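Local coordinates for protein protease VP4 (Blotched snakehead virus, PDB 2GEF) that cleaves peptide bonds as a birnavirus serine protease with a serine/lysine catalytic dyad, and probably processes the viral structural polyprotein, at residues G134-I139 with A154-L159; T162-V167 with V185-D190; A31-V36 with Y48-G53; F96-R101 with A140-S145. All coordinates share one frame; numbering follows the deposited sequence.

Contact 1: G134-I139 with A154-L159; sequences GQSSSI and AYTGCL
Ser136 and Gly157 tie the nucleophile turn of this serine/lysine-dyad protease to strand 154-160: Gly157 N donates to Ser136 O at 2.8 Å, almost straight (169°) but from a point tilted off the carbonyl plane. Ser136, the catalytic nucleophile, is the second residue of a type I beta turn from Gln135 to Ser138 that runs into helix 138-146. Its OG lies between the backbone N and the carbonyl carbon (chi1 59°), and the nearest side-chain atoms of Ser136 and Lys173, the other dyad residue, are about 3 Å apart. CB of Ser136 rests on Thr156 OG1 at 3.5 Å. A water bridges the two hydroxyls, 2.7 Å from Ser136 OG and 2.9 Å from Thr156 OG1, and donates weakly to Ser136 O. Thr156 OG1 also has a weak hydrogen bond with Lys173 NZ, which makes it a second-shell partner of both dyad residues. The turn is closed from within by the backbone bond from Ser138 N to Gln135 O, an oxygen that Ser138 OG also approaches. Cys158 lays SG alongside the peptide between Gln135 and Ser136, 3.6 Å from Ser136 N. At the start of the helix, Ile139 N makes a weak bond to Gly157 O, and the Ile139 side chain crosses that of Tyr155 at about a right angle. With Ile139 CG2 anti to the backbone N, this methyl meets Tyr155 CB at 3.8 Å, while the other branch runs extended past Gly157 (chi2 -179°) and puts Ile139 CD1 3.5 Å from Thr156 O.

Contact 2: T162-V167 with V185-D190; sequences TNVQPV and VGMTQD
Val167 and Thr188 form a single beta bridge where two chain segments, just past strands 163-165 and 184-186 of the mixed four-stranded sheet, run in broadly the same direction, 39° apart. Val167 holds both bonds of the bridge: its N donates to Met187 O at 3.0 Å, and its O accepts Gln189 N at 2.6 Å. Both donors sit tilted from the carbonyl planes they approach. CA-H...O contacts reinforce the bridge, from Pro166 CA to Met187 O and from Thr188 CA to Val167 O. Next to it, selenomethionine Met187 reaches back over Val164. Its CG lies anti to its own carbonyl carbon (chi1 -71°) and meets Val164 CG1 at 3.6 Å, and its SE, anti to CA (chi2 -173°), comes 3.3 Å from Val164 O. The two side chains cross obliquely, and Met187 CB touches both Val164 CG1 and Pro166 CA. At the bridge itself, Val167 CG1 and Thr188 CG2 touch at 3.9 Å, and the nearest atoms of the Val167 side chain are about 4 Å from those of the catalytic Ser136 and Lys173, so the bridge runs beside the active site. Thr188 OG1 turns to other partners, Glu193 OE1 and Gly192 N. The outer side is more exposed: Pro166 CB lies against the Thr188 carbonyl carbon, and the extended Gln189 chain runs past Val167 O, with CG 3.7 Å from that oxygen. Its amide then closes the edge with a weak but nearly straight bond, Gln189 NE2 to Pro166 O, 3.4 Å long.

Contact 3: A31-V36 with Y48-G53; sequences ALFPVV and YIAVRG
Phe33 and Tyr48 meet through a CH-pi contact in which Tyr48 CB sits over one face of the phenyl ring, 3.9 Å from its centroid and shifted toward the rim at CZ. Phe33 CG occupies the crowded position between backbone N and carbonyl carbon (chi1 61°), which sets CG on the side of strand 43-52; the ring beyond it lies against Tyr48 and Ala50. There the ring edge faces Ala50 N and Ala31 O close to its plane, and Phe33 CE2 reaches Ala50 CB at 3.9 Å. The tyrosine ring takes a contact of its own: Val35 CG2 stands over one of its faces and comes to 3.5 Å from Tyr48 CD1. Beneath these side chains the backbones form the beta hairpin of strands 31-38 and 43-52, whose short segments run antiparallel with a strong twist, 142° between their directions. Ala31 with Ala50 and Phe33 with Tyr48 are hydrogen-bonded pairs; the bond from Tyr48 N to Phe33 O, 3.1 Å long, lies nearly along the C=O axis. Between them Leu32 and Ile49 make a non-hydrogen-bonded pair on the other face of the sheet, where Leu32 CD2 touches Ile49 CB at 3.9 Å. Farther out, helix 138-146 packs on the face of Ala31, Phe33 and Ala50 through Ala140, Leu141 and Ala144, and Phe33 also touches Ser137, next to the nucleophile. On the face of Leu32 and Ile49, both side chains reach Val109 of strand 104-109. The hydroxyl of Tyr48 is hydrogen-bonded to Asn127 ND2, which anchors the far end of its ring.

Contact 4: F96-R101 with A140-S145; sequences FNVKTR and ALALAS
Leu141 points CD1 at Phe96 in one of two close spots of the contact: the methyl lies 3.6 Å from Phe96 CE2 and 3.7 Å from Phe96 CD2, with the two side chains crossing at about a right angle. The other is at Ser145, whose CB meets Thr100 O at 3.5 Å and Thr100 CB at 3.9 Å. Between them Val98 fits more loosely but still buried, CG1 at 4.1 Å from Leu141 CD1 and CG2 at 4.2 Å from Ala142 CB. Ser145 OG turns back into its own helix, where chi1 of 87° lets it donate to Ala142 O at 3.0 Å, while Thr100 OG1 is hydrogen-bonded to Thr102 O. The solvent side belongs to Arg101: its guanidinium comes obliquely to Ser145 O, with NH2 at 3.7 Å, a distant approach compared with the apolar packing at Leu141. The loop backbone is held by Asp72, whose carboxylate accepts from N of both Thr100 and Arg101. Apolar side chains from an irregular loop thus cover one flank of helix 138-146, the helix that follows directly from the nucleophile turn of the protease, in plain side-chain packing rather than backbone pairing.

Overall arrangement
Contacts 1 and 3 lie nearest the centre of the chain and are buried, as is contact 4 farther out; contact 2 is only partly buried. Contacts 1 and 4 share helix 138-146, one at its start, the other along its flank, and contact 3 packs against it too, with Phe33 on Ala140. Contacts 1 and 2 reach one sheet, joined by the Cys158 O to Gln165 N bond, and contact 3 touches it where Tyr155 N meets Leu32 O. Chemistry follows place: regular strand pairing and aromatic packing in contact 3, backbone bonds and bridging water beside the dyad in contact 1, a single bridge flanked by selenomethionine packing and an exposed edge in contact 2, apolar packing in contact 4.

Contact 1: G134-I139 with A154-L159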
loop_
_atom_site.group_PDB
_atom_site.type_symbol
_atom_site.label_atom_id
_atom_site.label_comp_id
_atom_site.label_asym_id
_atom_site.label_seq_id
_atom_site.Cartn_x
_atom_site.Cartn_y
_atom_site.Cartn_z
ATOM N N GLY A 134 -1.819 2.308 10.975
ATOM C CA GLY A 134 -1.481 3.652 10.415
ATOM C C GLY A 134 -2.259 3.801 9.144
ATOM O O GLY A 134 -2.958 2.784 8.686
ATOM N N GLN A 135 -2.154 4.994 8.531
ATOM C CA GLN A 135 -3.061 5.420 7.435
ATOM C C GLN A 135 -2.387 5.813 6.153
ATOM O O GLN A 135 -3.071 6.394 5.323
ATOM C CB GLN A 135 -4.032 6.636 7.865
ATOM C CG GLN A 135 -5.029 6.173 8.897
ATOM C CD GLN A 135 -6.055 7.173 9.332
ATOM O OE1 GLN A 135 -6.403 8.114 8.630
ATOM N NE2 GLN A 135 -6.499 6.997 10.587
ATOM N N SER A 136 -1.089 5.580 6.010
ATOM C CA SER A 136 -0.335 5.868 4.796
ATOM C C SER A 136 -0.822 5.081 3.582
ATOM O O SER A 136 -0.293 5.310 2.512
ATOM C CB SER A 136 1.198 5.562 4.926
ATOM O OG SER A 136 1.452 4.171 5.251
ATOM N N SER A 137 -1.736 4.120 3.792
ATOM C CA SER A 137 -2.378 3.329 2.749
ATOM C C SER A 137 -3.524 4.042 2.109
ATOM O O SER A 137 -4.133 3.523 1.179
ATOM C CB SER A 137 -2.939 2.030 3.330
ATOM O OG SER A 137 -3.924 2.247 4.340
ATOM N N SER A 138 -3.853 5.233 2.601
ATOM C CA SER A 138 -5.094 5.882 2.249
ATOM C C SER A 138 -5.202 6.176 0.791
ATOM O O SER A 138 -6.300 6.106 0.286
ATOM C CB SER A 138 -5.373 7.162 3.119
ATOM O OG SER A 138 -5.435 6.770 4.510
ATOM N N ILE A 139 -4.118 6.608 0.145
ATOM C CA ILE A 139 -4.134 6.807 -1.241
ATOM C C ILE A 139 -4.442 5.492 -1.993
ATOM O O ILE A 139 -5.318 5.506 -2.821
ATOM C CB ILE A 139 -2.893 7.285 -1.695
ATOM C CG1 ILE A 139 -2.603 8.762 -1.131
ATOM C CG2 ILE A 139 -2.924 7.390 -3.223
ATOM C CD1 ILE A 139 -1.183 9.257 -1.712
ATOM N N ALA A 154 3.733 2.147 -6.708
ATOM C CA ALA A 154 3.189 1.954 -5.336
ATOM C C ALA A 154 2.832 3.297 -4.761
ATOM O O ALA A 154 3.530 4.287 -4.965
ATOM C CB ALA A 154 4.252 1.223 -4.455
ATOM N N TYR A 155 1.836 3.368 -3.918
ATOM C CA TYR A 155 1.392 4.666 -3.334
ATOM C C TYR A 155 1.510 4.770 -1.808
ATOM O O TYR A 155 1.194 3.820 -1.027
ATOM C CB TYR A 155 -0.041 5.021 -3.754
ATOM C CG TYR A 155 -0.168 5.138 -5.266
ATOM C CD1 TYR A 155 0.075 6.346 -5.896
ATOM C CD2 TYR A 155 -0.675 4.039 -6.068
ATOM C CE1 TYR A 155 -0.044 6.510 -7.337
ATOM C CE2 TYR A 155 -0.722 4.168 -7.535
ATOM C CZ TYR A 155 -0.417 5.389 -8.110
ATOM O OH TYR A 155 -0.379 5.553 -9.523
ATOM N N THR A 156 1.870 5.984 -1.348
ATOM C CA THR A 156 1.954 6.243 0.117
ATOM C C THR A 156 1.515 7.654 0.465
ATOM O O THR A 156 1.880 8.642 -0.201
ATOM C CB THR A 156 3.334 5.828 0.710
ATOM O OG1 THR A 156 3.184 5.525 2.096
ATOM C CG2 THR A 156 4.517 6.869 0.443
ATOM N N GLY A 157 0.637 7.765 1.469
ATOM C CA GLY A 157 0.196 9.035 1.824
ATOM C C GLY A 157 -1.058 8.911 2.644
ATOM O O GLY A 157 -1.922 8.118 2.301
ATOM N N CYS A 158 -1.084 9.591 3.794
ATOM C CA CYS A 158 -2.358 9.760 4.505
ATOM C C CYS A 158 -3.249 10.743 3.773
ATOM O O CYS A 158 -2.788 11.510 2.893
ATOM C CB CYS A 158 -2.180 10.179 5.956
ATOM S SG CYS A 158 -1.169 9.074 6.867
ATOM N N LEU A 159 -4.541 10.667 4.086
ATOM C CA LEU A 159 -5.525 11.542 3.466
ATOM C C LEU A 159 -6.220 12.451 4.470
ATOM O O LEU A 159 -6.593 12.028 5.558
ATOM C CB LEU A 159 -6.553 10.787 2.592
ATOM C CG LEU A 159 -5.979 10.350 1.216
ATOM C CD1 LEU A 159 -7.030 9.578 0.526
ATOM C CD2 LEU A 159 -5.639 11.588 0.389
HETATM O O HOH W 1 -5.544 9.821 7.068
HETATM O O HOH W 2 1.763 3.151 2.785
#

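Contact 2: T162-V167 with V185-D190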
loop_
_atom_site.group_PDB
_atom_site.type_symbol
_atom_site.label_atom_id
_atom_site.label_comp_id
_atom_site.label_asym_id
_atom_site.label_seq_id
_atom_site.Cartn_x
_atom_site.Cartn_y
_atom_site.Cartn_z
ATOM N N THR A 162 -9.427 15.270 0.306
ATOM C CA THR A 162 -8.758 14.898 -0.971
ATOM C C THR A 162 -7.262 15.409 -1.001
ATOM O O THR A 162 -6.551 15.135 -1.968
ATOM C CB THR A 162 -9.566 15.558 -2.200
ATOM O OG1 THR A 162 -9.128 14.997 -3.432
ATOM C CG2 THR A 162 -9.241 16.909 -2.275
ATOM N N ASN A 163 -6.770 16.006 0.118
ATOM C CA ASN A 163 -5.397 16.522 0.291
ATOM C C ASN A 163 -4.562 15.459 0.887
ATOM O O ASN A 163 -4.936 14.916 1.878
ATOM C CB ASN A 163 -5.443 17.718 1.200
ATOM C CG ASN A 163 -5.964 18.912 0.499
ATOM O OD1 ASN A 163 -6.771 19.686 1.038
ATOM N ND2 ASN A 163 -5.615 19.030 -0.758
ATOM N N VAL A 164 -3.477 15.083 0.237
ATOM C CA VAL A 164 -2.515 14.177 0.770
ATOM C C VAL A 164 -1.733 14.776 1.916
ATOM O O VAL A 164 -1.254 15.936 1.819
ATOM C CB VAL A 164 -1.630 13.653 -0.362
ATOM C CG1 VAL A 164 -0.434 12.704 0.179
ATOM C CG2 VAL A 164 -2.551 12.810 -1.417
ATOM N N GLN A 165 -1.507 13.974 2.958
ATOM C CA GLN A 165 -0.447 14.249 3.953
ATOM C C GLN A 165 0.747 13.364 3.971
ATOM O O GLN A 165 0.636 12.123 3.901
ATOM C CB GLN A 165 -1.036 14.246 5.314
ATOM C CG GLN A 165 -2.301 15.175 5.442
ATOM C CD GLN A 165 -3.013 14.797 6.668
ATOM O OE1 GLN A 165 -3.284 13.566 6.915
ATOM N NE2 GLN A 165 -3.255 15.798 7.539
ATOM N N PRO A 166 1.970 13.964 4.127
ATOM C CA PRO A 166 3.278 13.253 3.960
ATOM C C PRO A 166 3.582 12.217 5.151
ATOM O O PRO A 166 3.176 12.402 6.332
ATOM C CB PRO A 166 4.301 14.383 3.927
ATOM C CG PRO A 166 3.729 15.348 4.866
ATOM C CD PRO A 166 2.183 15.344 4.614
ATOM N N VAL A 167 4.254 11.148 4.801
ATOM C CA VAL A 167 4.370 10.046 5.759
ATOM C C VAL A 167 5.884 9.932 6.020
ATOM O O VAL A 167 6.702 10.428 5.229
ATOM C CB VAL A 167 3.623 8.794 5.286
ATOM C CG1 VAL A 167 4.259 8.250 4.083
ATOM C CG2 VAL A 167 3.634 7.732 6.331
ATOM N N VAL A 185 5.064 6.720 -5.271
ATOM C CA VAL A 185 4.344 7.875 -5.634
ATOM C C VAL A 185 3.556 8.349 -4.419
ATOM O O VAL A 185 2.940 7.559 -3.648
ATOM C CB VAL A 185 3.380 7.596 -6.827
ATOM C CG1 VAL A 185 2.615 8.853 -7.216
ATOM C CG2 VAL A 185 4.168 7.114 -8.034
ATOM N N GLY A 186 3.617 9.619 -4.183
ATOM C CA GLY A 186 2.838 10.144 -3.052
ATOM C C GLY A 186 3.545 11.247 -2.290
ATOM O O GLY A 186 3.987 12.202 -2.935
HETATM N N MSE A 187 3.524 11.210 -0.936
HETATM C CA MSE A 187 4.186 12.296 -0.227
HETATM C C MSE A 187 4.804 11.724 1.044
HETATM O O MSE A 187 4.101 11.026 1.819
HETATM C CB MSE A 187 3.219 13.419 0.229
HETATM C CG MSE A 187 2.624 14.318 -0.740
HETATM SE SE MSE A 187 1.676 15.693 0.274
HETATM C CE MSE A 187 3.256 16.882 0.443
ATOM N N THR A 188 6.112 12.001 1.226
ATOM C CA THR A 188 6.851 11.566 2.387
ATOM C C THR A 188 7.602 12.734 3.033
ATOM O O THR A 188 7.864 13.716 2.333
ATOM C CB THR A 188 7.724 10.471 2.097
ATOM O OG1 THR A 188 8.736 10.909 1.194
ATOM C CG2 THR A 188 6.958 9.362 1.495
ATOM N N GLN A 189 7.804 12.664 4.353
ATOM C CA GLN A 189 8.657 13.647 5.040
ATOM C C GLN A 189 10.111 13.697 4.528
ATOM O O GLN A 189 10.658 14.758 4.491
ATOM C CB GLN A 189 8.558 13.548 6.575
ATOM C CG GLN A 189 7.053 13.664 7.010
ATOM C CD GLN A 189 6.801 13.285 8.450
ATOM O OE1 GLN A 189 7.624 13.513 9.298
ATOM N NE2 GLN A 189 5.615 12.798 8.738
ATOM N N ASP A 190 10.706 12.603 4.086
ATOM C CA ASP A 190 12.090 12.697 3.614
ATOM C C ASP A 190 12.246 12.796 2.058
ATOM O O ASP A 190 13.306 12.584 1.534
ATOM C CB ASP A 190 12.973 11.560 4.225
ATOM C CG ASP A 190 12.447 10.110 3.844
ATOM O OD1 ASP A 190 11.343 10.106 3.245
ATOM O OD2 ASP A 190 13.034 8.994 4.241
#

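Contact 3: A31-V36 with Y48-G53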
loop_
_atom_site.group_PDB
_atom_site.type_symbol
_atom_site.label_atom_id
_atom_site.label_comp_id
_atom_site.label_asym_id
_atom_site.label_seq_id
_atom_site.Cartn_x
_atom_site.Cartn_y
_atom_site.Cartn_z
ATOM N N ALA A 31 -4.647 -1.564 -5.640
ATOM C CA ALA A 31 -3.592 -0.568 -5.678
ATOM C C ALA A 31 -2.529 -0.992 -4.668
ATOM O O ALA A 31 -2.867 -1.536 -3.576
ATOM C CB ALA A 31 -4.101 0.810 -5.395
ATOM N N LEU A 32 -1.276 -0.790 -5.051
ATOM C CA LEU A 32 -0.097 -1.073 -4.216
ATOM C C LEU A 32 0.274 0.071 -3.370
ATOM O O LEU A 32 0.213 1.250 -3.790
ATOM C CB LEU A 32 1.152 -1.462 -5.089
ATOM C CG LEU A 32 0.858 -2.741 -5.895
ATOM C CD1 LEU A 32 1.773 -2.737 -7.188
ATOM C CD2 LEU A 32 1.027 -4.197 -5.099
ATOM N N PHE A 33 0.742 -0.302 -2.172
ATOM C CA PHE A 33 1.254 0.628 -1.237
ATOM C C PHE A 33 2.397 -0.078 -0.372
ATOM O O PHE A 33 2.431 -1.264 -0.350
ATOM C CB PHE A 33 0.172 1.116 -0.318
ATOM C CG PHE A 33 -0.508 0.013 0.536
ATOM C CD1 PHE A 33 -0.220 -0.106 1.915
ATOM C CD2 PHE A 33 -1.598 -0.765 -0.009
ATOM C CE1 PHE A 33 -0.887 -1.093 2.718
ATOM C CE2 PHE A 33 -2.286 -1.706 0.801
ATOM C CZ PHE A 33 -1.986 -1.843 2.151
ATOM N N PRO A 34 3.348 0.702 0.220
ATOM C CA PRO A 34 4.389 0.173 1.085
ATOM C C PRO A 34 4.068 0.075 2.491
ATOM O O PRO A 34 3.225 0.831 2.982
ATOM C CB PRO A 34 5.570 1.066 0.781
ATOM C CG PRO A 34 4.890 2.357 0.647
ATOM C CD PRO A 34 3.661 2.077 -0.187
ATOM N N VAL A 35 4.591 -1.037 3.083
ATOM C CA VAL A 35 4.348 -1.372 4.468
ATOM C C VAL A 35 5.676 -1.586 5.214
ATOM O O VAL A 35 6.471 -2.489 4.853
ATOM C CB VAL A 35 3.499 -2.581 4.663
ATOM C CG1 VAL A 35 3.384 -2.916 6.294
ATOM C CG2 VAL A 35 2.105 -2.323 4.123
ATOM N N VAL A 36 5.919 -0.737 6.240
ATOM C CA VAL A 36 7.209 -0.824 6.935
ATOM C C VAL A 36 6.900 -1.311 8.424
ATOM O O VAL A 36 5.797 -1.032 8.995
ATOM C CB VAL A 36 7.996 0.501 6.864
ATOM C CG1 VAL A 36 8.163 1.029 5.448
ATOM C CG2 VAL A 36 7.387 1.576 7.770
ATOM N N TYR A 48 2.071 -4.329 -0.268
ATOM C CA TYR A 48 0.757 -4.946 -0.092
ATOM C C TYR A 48 -0.112 -4.350 -1.174
ATOM O O TYR A 48 0.176 -3.251 -1.671
ATOM C CB TYR A 48 0.115 -4.599 1.274
ATOM C CG TYR A 48 0.604 -5.351 2.521
ATOM C CD1 TYR A 48 1.961 -5.514 2.819
ATOM C CD2 TYR A 48 -0.292 -5.851 3.400
ATOM C CE1 TYR A 48 2.385 -6.195 3.973
ATOM C CE2 TYR A 48 0.118 -6.546 4.524
ATOM C CZ TYR A 48 1.422 -6.731 4.820
ATOM O OH TYR A 48 1.695 -7.459 6.060
ATOM N N ILE A 49 -1.167 -5.042 -1.482
ATOM C CA ILE A 49 -2.113 -4.628 -2.500
ATOM C C ILE A 49 -3.393 -4.475 -1.808
ATOM O O ILE A 49 -3.661 -5.331 -1.044
ATOM C CB ILE A 49 -2.299 -5.575 -3.689
ATOM C CG1 ILE A 49 -2.996 -4.751 -4.799
ATOM C CG2 ILE A 49 -3.011 -6.971 -3.313
ATOM C CD1 ILE A 49 -3.136 -5.424 -6.038
ATOM N N ALA A 50 -4.026 -3.299 -1.908
ATOM C CA ALA A 50 -5.408 -3.130 -1.417
ATOM C C ALA A 50 -6.333 -3.498 -2.609
ATOM O O ALA A 50 -6.135 -2.952 -3.771
ATOM C CB ALA A 50 -5.656 -1.730 -1.116
ATOM N N VAL A 51 -7.316 -4.360 -2.333
ATOM C CA VAL A 51 -8.375 -4.738 -3.410
ATOM C C VAL A 51 -9.704 -4.530 -2.806
ATOM O O VAL A 51 -9.936 -4.854 -1.636
ATOM C CB VAL A 51 -8.178 -6.216 -3.937
ATOM C CG1 VAL A 51 -8.987 -6.422 -5.345
ATOM C CG2 VAL A 51 -6.727 -6.356 -4.288
ATOM N N ARG A 52 -10.590 -3.934 -3.563
ATOM C CA ARG A 52 -12.026 -3.865 -3.107
ATOM C C ARG A 52 -12.771 -5.210 -3.039
ATOM O O ARG A 52 -12.596 -6.111 -3.847
ATOM C CB ARG A 52 -12.799 -2.727 -3.809
ATOM C CG ARG A 52 -12.823 -2.764 -5.402
ATOM C CD ARG A 52 -13.957 -1.917 -6.018
ATOM N NE ARG A 52 -14.039 -2.061 -7.499
ATOM C CZ ARG A 52 -13.275 -1.408 -8.360
ATOM N NH1 ARG A 52 -13.518 -1.608 -9.619
ATOM N NH2 ARG A 52 -12.218 -0.634 -7.996
ATOM N N GLY A 53 -13.571 -5.307 -1.993
ATOM C CA GLY A 53 -14.482 -6.458 -1.652
ATOM C C GLY A 53 -13.706 -7.251 -0.600
ATOM O O GLY A 53 -12.635 -6.847 -0.155
#

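Contact 4: F96-R101 with A140-S145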
loop_
_atom_site.group_PDB
_atom_site.type_symbol
_atom_site.label_atom_id
_atom_site.label_comp_id
_atom_site.label_asym_id
_atom_site.label_seq_id
_atom_site.Cartn_x
_atom_site.Cartn_y
_atom_site.Cartn_z
ATOM N N PHE A 96 -10.464 5.627 9.623
ATOM C CA PHE A 96 -9.659 6.263 8.613
ATOM C C PHE A 96 -10.383 7.526 8.180
ATOM O O PHE A 96 -11.630 7.575 8.352
ATOM C CB PHE A 96 -9.548 5.267 7.528
ATOM C CG PHE A 96 -8.351 4.283 7.678
ATOM C CD1 PHE A 96 -8.151 3.531 8.798
ATOM C CD2 PHE A 96 -7.469 4.137 6.651
ATOM C CE1 PHE A 96 -7.095 2.603 8.902
ATOM C CE2 PHE A 96 -6.414 3.225 6.723
ATOM C CZ PHE A 96 -6.234 2.454 7.827
ATOM N N ASN A 97 -9.640 8.530 7.678
ATOM C CA ASN A 97 -10.207 9.683 6.980
ATOM C C ASN A 97 -11.033 9.405 5.616
ATOM O O ASN A 97 -12.228 9.784 5.451
ATOM C CB ASN A 97 -9.168 10.763 6.755
ATOM C CG ASN A 97 -9.826 12.105 6.393
ATOM O OD1 ASN A 97 -10.299 12.323 5.241
ATOM N ND2 ASN A 97 -10.007 12.924 7.380
ATOM N N VAL A 98 -10.371 8.640 4.761
ATOM C CA VAL A 98 -10.851 8.094 3.524
ATOM C C VAL A 98 -12.255 7.407 3.533
ATOM O O VAL A 98 -12.582 6.554 4.340
ATOM C CB VAL A 98 -9.730 7.127 2.942
ATOM C CG1 VAL A 98 -9.665 5.899 3.724
ATOM C CG2 VAL A 98 -9.891 6.951 1.383
ATOM N N LYS A 99 -12.999 7.702 2.486
ATOM C CA LYS A 99 -14.344 7.252 2.397
ATOM C C LYS A 99 -14.236 6.433 1.089
ATOM O O LYS A 99 -13.747 6.888 0.084
ATOM C CB LYS A 99 -15.303 8.494 2.285
ATOM C CG LYS A 99 -15.862 8.993 3.649
ATOM C CD LYS A 99 -16.528 10.360 3.394
ATOM C CE LYS A 99 -16.844 11.290 4.672
ATOM N NZ LYS A 99 -15.704 12.042 5.303
ATOM N N THR A 100 -14.587 5.194 1.152
ATOM C CA THR A 100 -14.361 4.287 0.061
ATOM C C THR A 100 -15.649 3.771 -0.588
ATOM O O THR A 100 -15.512 3.252 -1.638
ATOM C CB THR A 100 -13.595 3.133 0.494
ATOM O OG1 THR A 100 -14.318 2.493 1.534
ATOM C CG2 THR A 100 -12.033 3.610 0.937
ATOM N N ARG A 101 -16.860 3.916 0.036
ATOM C CA ARG A 101 -18.109 3.199 -0.405
ATOM C C ARG A 101 -17.958 1.615 -0.681
ATOM O O ARG A 101 -18.803 0.945 -1.277
ATOM C CB ARG A 101 -18.867 3.938 -1.549
ATOM C CG ARG A 101 -18.048 4.915 -2.434
ATOM C CD ARG A 101 -18.810 5.594 -3.611
ATOM N NE ARG A 101 -17.805 5.741 -4.703
ATOM C CZ ARG A 101 -17.234 4.692 -5.308
ATOM N NH1 ARG A 101 -17.608 3.467 -4.930
ATOM N NH2 ARG A 101 -16.272 4.844 -6.201
ATOM N N ALA A 140 -3.729 4.372 -1.695
ATOM C CA ALA A 140 -4.058 3.028 -2.262
ATOM C C ALA A 140 -5.549 2.597 -2.071
ATOM O O ALA A 140 -6.285 2.102 -2.957
ATOM C CB ALA A 140 -3.060 1.973 -1.573
ATOM N N LEU A 141 -5.995 2.671 -0.840
ATOM C CA LEU A 141 -7.483 2.508 -0.606
ATOM C C LEU A 141 -8.416 3.136 -1.534
ATOM O O LEU A 141 -9.336 2.523 -2.046
ATOM C CB LEU A 141 -7.853 3.013 0.812
ATOM C CG LEU A 141 -7.118 2.160 1.857
ATOM C CD1 LEU A 141 -7.451 2.424 3.383
ATOM C CD2 LEU A 141 -6.996 0.712 1.513
ATOM N N ALA A 142 -8.282 4.425 -1.606
ATOM C CA ALA A 142 -8.954 5.302 -2.601
ATOM C C ALA A 142 -8.891 4.858 -4.044
ATOM O O ALA A 142 -9.882 4.784 -4.732
ATOM C CB ALA A 142 -8.384 6.709 -2.570
ATOM N N LEU A 143 -7.691 4.783 -4.562
ATOM C CA LEU A 143 -7.564 4.346 -5.980
ATOM C C LEU A 143 -8.221 2.927 -6.099
ATOM O O LEU A 143 -8.906 2.641 -7.107
ATOM C CB LEU A 143 -6.070 4.336 -6.349
ATOM C CG LEU A 143 -5.580 5.772 -6.121
ATOM C CD1 LEU A 143 -4.170 5.845 -6.635
ATOM C CD2 LEU A 143 -6.259 6.570 -7.092
ATOM N N ALA A 144 -8.041 2.046 -5.087
ATOM C CA ALA A 144 -8.459 0.637 -5.255
ATOM C C ALA A 144 -9.947 0.580 -5.176
ATOM O O ALA A 144 -10.545 -0.252 -5.766
ATOM C CB ALA A 144 -7.817 -0.326 -4.257
ATOM N N SER A 145 -10.543 1.475 -4.437
ATOM C CA SER A 145 -11.970 1.511 -4.349
ATOM C C SER A 145 -12.594 2.159 -5.644
ATOM O O SER A 145 -13.787 2.062 -5.848
ATOM C CB SER A 145 -12.422 2.354 -3.109
ATOM O OG SER A 145 -12.470 3.710 -3.622
#